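PDB 5I4M: amidase, hydantoinase/carbamoylase family from Burkholderia vietnamiensis, which probably hydrolyses N-carbamoyl-L-amino acids to the free amino acids, as a dimeric M20-family amidase that binds two zinc ions per subunit. Local coordinates for residues A157-P169 and A377-P389. Numbering follows the deposited sequence.
With 3PG (3-phosphoglyceric acid), chain E.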
ATOM      1  N   ALA A 157      -0.547 -17.579 -10.072  1.00  9.95           N
ATOM      2  CA  ALA A 157      -0.289 -17.642 -11.499  1.00 10.12           C
ATOM      3  C   ALA A 157      -0.797 -18.950 -12.104  1.00 10.78           C
ATOM      4  O   ALA A 157      -1.026 -19.944 -11.408  1.00  9.65           O
ATOM      5  CB  ALA A 157       1.209 -17.522 -11.765  1.00  6.47           C
ATOM      6  N   MET A 158      -0.970 -18.930 -13.427  1.00  6.92           N
ATOM      7  CA  MET A 158      -1.133 -20.140 -14.232  1.00  7.07           C
ATOM      8  C   MET A 158      -2.378 -20.940 -13.842  1.00  6.62           C
ATOM      9  O   MET A 158      -2.433 -22.155 -14.040  1.00  8.76           O
ATOM     10  CB  MET A 158       0.120 -21.016 -14.130  1.00  6.72           C
ATOM     11  CG  MET A 158       1.393 -20.332 -14.644  1.00  8.53           C
ATOM     12  SD  MET A 158       2.871 -20.801 -13.701  1.00 12.49           S
ATOM     13  CE  MET A 158       2.812 -22.584 -13.828  1.00 12.08           C
ATOM     14  N   VAL A 159      -3.396 -20.284 -13.280  1.00  8.35           N
ATOM     15  CA  VAL A 159      -4.496 -21.068 -12.726  1.00  9.36           C
ATOM     16  C   VAL A 159      -5.347 -21.659 -13.843  1.00  9.58           C
ATOM     17  O   VAL A 159      -5.866 -22.773 -13.714  1.00  8.77           O
ATOM     18  CB  VAL A 159      -5.326 -20.214 -11.745  1.00 13.04           C
ATOM     19  CG1 VAL A 159      -6.624 -20.911 -11.382  1.00 15.75           C
ATOM     20  CG2 VAL A 159      -4.522 -19.981 -10.479  1.00 11.77           C
ATOM     21  N   ALA A 160      -5.483 -20.955 -14.967  1.00  8.54           N
ATOM     22  CA  ALA A 160      -6.375 -21.444 -16.015  1.00  9.52           C
ATOM     23  C   ALA A 160      -5.783 -22.649 -16.737  1.00 10.01           C
ATOM     24  O   ALA A 160      -6.515 -23.589 -17.077  1.00  8.53           O
ATOM     25  CB  ALA A 160      -6.701 -20.317 -16.999  1.00  8.58           C
ATOM     26  N   SER A 161      -4.461 -22.649 -16.986  1.00  8.49           N
ATOM     27  CA  SER A 161      -3.846 -23.867 -17.495  1.00  7.39           C
ATOM     28  C   SER A 161      -3.784 -24.935 -16.412  1.00  9.53           C
ATOM     29  O   SER A 161      -3.826 -26.128 -16.723  1.00 11.93           O
ATOM     30  CB  SER A 161      -2.456 -23.586 -18.069  1.00  7.92           C
ATOM     31  OG  SER A 161      -1.630 -22.887 -17.152  1.00  8.79           O
ATOM     32  N   GLY A 162      -3.704 -24.529 -15.138  1.00  9.30           N
ATOM     33  CA  GLY A 162      -3.809 -25.504 -14.058  1.00  8.17           C
ATOM     34  C   GLY A 162      -5.155 -26.210 -14.033  1.00  8.69           C
ATOM     35  O   GLY A 162      -5.229 -27.413 -13.783  1.00 10.12           O
ATOM     36  N   VAL A 163      -6.239 -25.475 -14.270  1.00  8.59           N
ATOM     37  CA  VAL A 163      -7.545 -26.122 -14.377  1.00  9.20           C
ATOM     38  C   VAL A 163      -7.558 -27.071 -15.568  1.00 10.24           C
ATOM     39  O   VAL A 163      -8.015 -28.220 -15.476  1.00 12.43           O
ATOM     40  CB  VAL A 163      -8.668 -25.078 -14.503  1.00  9.61           C
ATOM     41  CG1 VAL A 163      -9.994 -25.800 -14.707  1.00 10.07           C
ATOM     42  CG2 VAL A 163      -8.725 -24.173 -13.281  1.00  8.90           C
ATOM     43  N   PHE A 164      -7.057 -26.591 -16.710  1.00  9.17           N
ATOM     44  CA  PHE A 164      -7.010 -27.407 -17.923  1.00  9.56           C
ATOM     45  C   PHE A 164      -6.287 -28.720 -17.669  1.00 10.17           C
ATOM     46  O   PHE A 164      -6.773 -29.796 -18.050  1.00 10.78           O
ATOM     47  CB  PHE A 164      -6.321 -26.623 -19.050  1.00  9.06           C
ATOM     48  CG  PHE A 164      -6.362 -27.327 -20.388  1.00 10.92           C
ATOM     49  CD1 PHE A 164      -5.443 -28.326 -20.692  1.00 11.52           C
ATOM     50  CD2 PHE A 164      -7.321 -26.993 -21.328  1.00 10.73           C
ATOM     51  CE1 PHE A 164      -5.485 -28.990 -21.916  1.00 15.24           C
ATOM     52  CE2 PHE A 164      -7.374 -27.652 -22.552  1.00 14.63           C
ATOM     53  CZ  PHE A 164      -6.448 -28.652 -22.845  1.00 15.21           C
ATOM     54  N   ALA A 165      -5.149 -28.655 -16.982  1.00 10.40           N
ATOM     55  CA  ALA A 165      -4.326 -29.826 -16.730  1.00 10.91           C
ATOM     56  C   ALA A 165      -4.844 -30.705 -15.599  1.00 10.90           C
ATOM     57  O   ALA A 165      -4.231 -31.739 -15.325  1.00 12.50           O
ATOM     58  CB  ALA A 165      -2.883 -29.392 -16.424  1.00 10.22           C
ATOM     59  N   GLY A 166      -5.941 -30.342 -14.937  1.00 11.24           N
ATOM     60  CA  GLY A 166      -6.467 -31.194 -13.886  1.00 11.61           C
ATOM     61  C   GLY A 166      -5.832 -30.972 -12.533  1.00 11.46           C
ATOM     62  O   GLY A 166      -6.058 -31.770 -11.613  1.00 12.13           O
ATOM     63  N   VAL A 167      -5.041 -29.912 -12.389  1.00 10.69           N
ATOM     64  CA  VAL A 167      -4.383 -29.620 -11.119  1.00 10.61           C
ATOM     65  C   VAL A 167      -5.349 -28.960 -10.143  1.00 10.60           C
ATOM     66  O   VAL A 167      -5.332 -29.256  -8.945  1.00 14.09           O
ATOM     67  CB  VAL A 167      -3.144 -28.743 -11.373  1.00 13.05           C
ATOM     68  CG1 VAL A 167      -2.545 -28.260 -10.058  1.00 10.89           C
ATOM     69  CG2 VAL A 167      -2.117 -29.538 -12.177  1.00 15.86           C
ATOM     70  N   PHE A 168      -6.200 -28.065 -10.637  1.00 10.23           N
ATOM     71  CA  PHE A 168      -7.179 -27.310  -9.868  1.00 13.18           C
ATOM     72  C   PHE A 168      -8.584 -27.575 -10.395  1.00 11.59           C
ATOM     73  O   PHE A 168      -8.769 -27.678 -11.610  1.00 14.21           O
ATOM     74  CB  PHE A 168      -6.927 -25.795  -9.968  1.00  9.52           C
ATOM     75  CG  PHE A 168      -5.539 -25.370  -9.624  1.00 12.27           C
ATOM     76  CD1 PHE A 168      -5.011 -25.632  -8.374  1.00 11.82           C
ATOM     77  CD2 PHE A 168      -4.784 -24.641 -10.533  1.00 12.18           C
ATOM     78  CE1 PHE A 168      -3.735 -25.214  -8.048  1.00 14.78           C
ATOM     79  CE2 PHE A 168      -3.509 -24.220 -10.212  1.00 11.14           C
ATOM     80  CZ  PHE A 168      -2.983 -24.508  -8.970  1.00 13.59           C
ATOM     81  N   PRO A 169      -9.593 -27.635  -9.530  1.00 13.28           N
ATOM     82  CA  PRO A 169     -10.970 -27.723 -10.033  1.00 11.70           C
ATOM     83  C   PRO A 169     -11.422 -26.387 -10.596  1.00 11.18           C
ATOM     84  O   PRO A 169     -10.963 -25.322 -10.179  1.00 10.65           O
ATOM     85  CB  PRO A 169     -11.787 -28.116  -8.799  1.00 13.55           C
ATOM     86  CG  PRO A 169     -10.971 -27.706  -7.637  1.00 17.14           C
ATOM     87  CD  PRO A 169      -9.524 -27.672  -8.059  1.00 12.16           C
ATOM     88  N   ALA A 377      10.989 -18.588 -14.690  1.00  8.24           N
ATOM     89  CA  ALA A 377       9.595 -18.218 -14.496  1.00  6.68           C
ATOM     90  C   ALA A 377       8.699 -19.435 -14.687  1.00  8.46           C
ATOM     91  O   ALA A 377       9.118 -20.473 -15.210  1.00  9.11           O
ATOM     92  CB  ALA A 377       9.178 -17.115 -15.472  1.00  7.42           C
ATOM     93  N   GLY A 378       7.460 -19.298 -14.236  1.00 11.21           N
ATOM     94  CA  GLY A 378       6.431 -20.259 -14.562  1.00 12.96           C
ATOM     95  C   GLY A 378       5.752 -19.889 -15.869  1.00 12.47           C
ATOM     96  O   GLY A 378       5.691 -18.722 -16.254  1.00 12.80           O
ATOM     97  N   HIS A 379       5.250 -20.911 -16.558  1.00  8.44           N
ATOM     98  CA  HIS A 379       4.537 -20.730 -17.809  1.00  6.91           C
ATOM     99  C   HIS A 379       3.391 -21.718 -17.856  1.00 10.61           C
ATOM    100  O   HIS A 379       3.419 -22.747 -17.186  1.00 11.29           O
ATOM    101  CB  HIS A 379       5.461 -20.939 -19.007  1.00  7.94           C
ATOM    102  CG  HIS A 379       6.715 -20.145 -18.915  1.00  8.42           C
ATOM    103  ND1 HIS A 379       6.759 -18.801 -19.220  1.00  9.77           N
ATOM    104  CD2 HIS A 379       7.959 -20.485 -18.507  1.00  8.85           C
ATOM    105  CE1 HIS A 379       7.987 -18.354 -19.021  1.00 11.30           C
ATOM    106  NE2 HIS A 379       8.736 -19.357 -18.596  1.00 10.21           N
ATOM    107  N   ASP A 380       2.382 -21.400 -18.665  1.00  7.08           N
ATOM    108  CA  ASP A 380       1.304 -22.357 -18.862  1.00  8.80           C
ATOM    109  C   ASP A 380       1.841 -23.708 -19.314  1.00  8.76           C
ATOM    110  O   ASP A 380       1.300 -24.746 -18.925  1.00  9.53           O
ATOM    111  CB  ASP A 380       0.292 -21.793 -19.853  1.00 10.99           C
ATOM    112  CG  ASP A 380      -0.355 -20.519 -19.339  1.00 11.73           C
ATOM    113  OD1 ASP A 380      -1.071 -20.604 -18.324  1.00 12.07           O
ATOM    114  OD2 ASP A 380      -0.154 -19.433 -19.940  1.00 14.38           O
ATOM    115  N   ALA A 381       2.939 -23.712 -20.081  1.00  8.25           N
ATOM    116  CA  ALA A 381       3.563 -24.964 -20.494  1.00  7.58           C
ATOM    117  C   ALA A 381       3.942 -25.852 -19.305  1.00 10.48           C
ATOM    118  O   ALA A 381       3.979 -27.081 -19.446  1.00 11.56           O
ATOM    119  CB  ALA A 381       4.802 -24.674 -21.340  1.00 11.64           C
ATOM    120  N   CYS A 382       4.244 -25.267 -18.138  1.00  7.91           N
ATOM    121  CA  CYS A 382       4.597 -26.101 -16.982  1.00  9.60           C
ATOM    122  C   CYS A 382       3.440 -26.995 -16.571  1.00  9.80           C
ATOM    123  O   CYS A 382       3.650 -28.135 -16.135  1.00  9.37           O
ATOM    124  CB  CYS A 382       5.034 -25.237 -15.798  1.00  8.75           C
ATOM    125  SG  CYS A 382       6.458 -24.171 -16.173  1.00 12.76           S
ATOM    126  N   TYR A 383       2.207 -26.497 -16.690  1.00  7.73           N
ATOM    127  CA  TYR A 383       1.057 -27.343 -16.393  1.00  8.08           C
ATOM    128  C   TYR A 383       0.702 -28.255 -17.557  1.00 11.01           C
ATOM    129  O   TYR A 383       0.307 -29.408 -17.345  1.00  9.83           O
ATOM    130  CB  TYR A 383      -0.133 -26.470 -15.991  1.00  8.85           C
ATOM    131  CG  TYR A 383      -0.094 -26.073 -14.525  1.00  8.29           C
ATOM    132  CD1 TYR A 383       0.259 -26.996 -13.546  1.00 11.48           C
ATOM    133  CD2 TYR A 383      -0.408 -24.775 -14.121  1.00  7.48           C
ATOM    134  CE1 TYR A 383       0.278 -26.639 -12.193  1.00  8.32           C
ATOM    135  CE2 TYR A 383      -0.381 -24.412 -12.778  1.00  8.14           C
ATOM    136  CZ  TYR A 383      -0.035 -25.344 -11.822  1.00 10.41           C
ATOM    137  OH  TYR A 383      -0.015 -24.985 -10.489  1.00 10.69           O
ATOM    138  N   LEU A 384       0.842 -27.781 -18.796  1.00 10.29           N
ATOM    139  CA  LEU A 384       0.579 -28.662 -19.928  1.00  8.80           C
ATOM    140  C   LEU A 384       1.488 -29.880 -19.903  1.00  9.77           C
ATOM    141  O   LEU A 384       1.079 -30.965 -20.333  1.00  9.48           O
ATOM    142  CB  LEU A 384       0.761 -27.912 -21.242  1.00  8.99           C
ATOM    143  CG  LEU A 384      -0.199 -26.744 -21.417  1.00 11.52           C
ATOM    144  CD1 LEU A 384      -0.006 -26.090 -22.790  1.00 10.95           C
ATOM    145  CD2 LEU A 384      -1.620 -27.229 -21.244  1.00 14.93           C
ATOM    146  N   ALA A 385       2.714 -29.724 -19.393  1.00  8.78           N
ATOM    147  CA  ALA A 385       3.643 -30.847 -19.340  1.00 10.77           C
ATOM    148  C   ALA A 385       3.117 -32.000 -18.501  1.00 12.23           C
ATOM    149  O   ALA A 385       3.569 -33.134 -18.683  1.00 12.41           O
ATOM    150  CB  ALA A 385       4.999 -30.396 -18.792  1.00  9.43           C
ATOM    151  N   GLN A 386       2.175 -31.741 -17.589  1.00 12.03           N
ATOM    152  CA  GLN A 386       1.620 -32.813 -16.770  1.00 13.20           C
ATOM    153  C   GLN A 386       0.655 -33.700 -17.546  1.00 15.79           C
ATOM    154  O   GLN A 386       0.376 -34.823 -17.109  1.00 14.09           O
ATOM    155  CB  GLN A 386       0.909 -32.230 -15.544  1.00  9.71           C
ATOM    156  CG  GLN A 386       1.828 -31.452 -14.592  1.00 13.76           C
ATOM    157  CD  GLN A 386       1.169 -31.188 -13.249  1.00 15.80           C
ATOM    158  OE1 GLN A 386       0.220 -31.875 -12.873  1.00 14.95           O
ATOM    159  NE2 GLN A 386       1.664 -30.186 -12.525  1.00  9.90           N
ATOM    160  N   VAL A 387       0.129 -33.231 -18.675  1.00 10.33           N
ATOM    161  CA  VAL A 387      -0.901 -33.963 -19.403  1.00 10.86           C
ATOM    162  C   VAL A 387      -0.533 -34.241 -20.850  1.00 16.33           C
ATOM    163  O   VAL A 387      -1.229 -35.031 -21.505  1.00 14.05           O
ATOM    164  CB  VAL A 387      -2.265 -33.238 -19.336  1.00 11.42           C
ATOM    165  CG1 VAL A 387      -2.755 -33.193 -17.893  1.00 13.17           C
ATOM    166  CG2 VAL A 387      -2.164 -31.831 -19.935  1.00 12.74           C
ATOM    167  N   ALA A 388       0.538 -33.651 -21.373  1.00 12.76           N
ATOM    168  CA  ALA A 388       0.896 -33.874 -22.764  1.00 14.66           C
ATOM    169  C   ALA A 388       2.392 -33.678 -22.912  1.00 15.05           C
ATOM    170  O   ALA A 388       2.987 -32.910 -22.147  1.00 12.21           O
ATOM    171  CB  ALA A 388       0.148 -32.909 -23.696  1.00 12.45           C
ATOM    172  N   PRO A 389       3.026 -34.340 -23.879  1.00 11.68           N
ATOM    173  CA  PRO A 389       4.450 -34.073 -24.148  1.00 10.49           C
ATOM    174  C   PRO A 389       4.645 -32.606 -24.500  1.00 12.54           C
ATOM    175  O   PRO A 389       4.054 -32.107 -25.453  1.00 15.03           O
ATOM    176  CB  PRO A 389       4.767 -34.986 -25.343  1.00 14.33           C
ATOM    177  CG  PRO A 389       3.656 -35.978 -25.407  1.00 16.55           C
ATOM    178  CD  PRO A 389       2.448 -35.343 -24.797  1.00 14.47           C
TER
HETATM  179  C1  3PG E 503       5.891 -16.210 -12.692  0.84 11.34           C
HETATM  180  O1  3PG E 503       6.000 -15.223 -11.941  0.84  7.50           O
HETATM  181  O2  3PG E 503       6.852 -16.965 -12.958  0.84  7.96           O
HETATM  182  C2  3PG E 503       4.543 -16.490 -13.288  0.84 16.11           C
HETATM  183  O3  3PG E 503       4.458 -17.865 -13.704  0.84 23.09           O
HETATM  184  C3  3PG E 503       4.364 -15.594 -14.493  0.84 12.18           C
HETATM  185  O1P 3PG E 503       5.325 -15.947 -15.490  0.84 10.20           O
HETATM  186  P   3PG E 503       5.617 -14.907 -16.720  0.84 21.06           P
HETATM  187  O2P 3PG E 503       4.268 -14.432 -17.207  0.84 12.66           O
HETATM  188  O3P 3PG E 503       6.427 -13.795 -16.068  0.84  7.41           O
HETATM  189  O4P 3PG E 503       6.368 -15.768 -17.751  0.84 15.10           O
HETATM  190  O   HOH W   1      -3.188 -19.737 -16.860  1.00  8.20           O
HETATM  191  O   HOH W   2      -2.251 -33.183 -13.695  1.00 17.17           O
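Met-158, the N-cap of helix 159-164, bends its chain at chi2 and chi3 so that SD lies 3.7 Å from Gly-378 CA and CE reaches the carbonyl of His-379, while its CB packs on Tyr-383 CE2. Met-158 SD is also 3.3 Å from O3 of the bound 3-phosphoglycerate, whose O2 accepts a nearly straight hydrogen bond from Gly-378 N (2.7 Å). One turn on, Ser-161 OG, set between its backbone N and carbonyl carbon (chi1 52°), donates to the anti lone pair of Asp-380 OD1 at 2.6 Å. A water that accepts from Ser-161 N donates to the same oxygen; the buried Asp-380 side chain also lies against Glu-149, which binds zinc and the ligand. Here two short helices of the M20 peptidase fold run nearly parallel, 11° apart, their axes 8.4 Å apart at closest approach, and the His-379 side chain just before helix 380-384 approaches the dinuclear zinc centre. Gly-162 CA lies over one face of the Tyr-383 ring, a CH-pi contact. Phe-164 CD1 touches Leu-384 CD2, and Ala-165 CB sits 3.3 Å from Tyr-383 O. After the Schellman motif at Gly-166, Val-167 CG2 touches both Tyr-383 CD1 and Gln-386 OE1, and Phe-168 brings CZ to 3.4 Å from Tyr-383 OH, the two ring planes 80° apart.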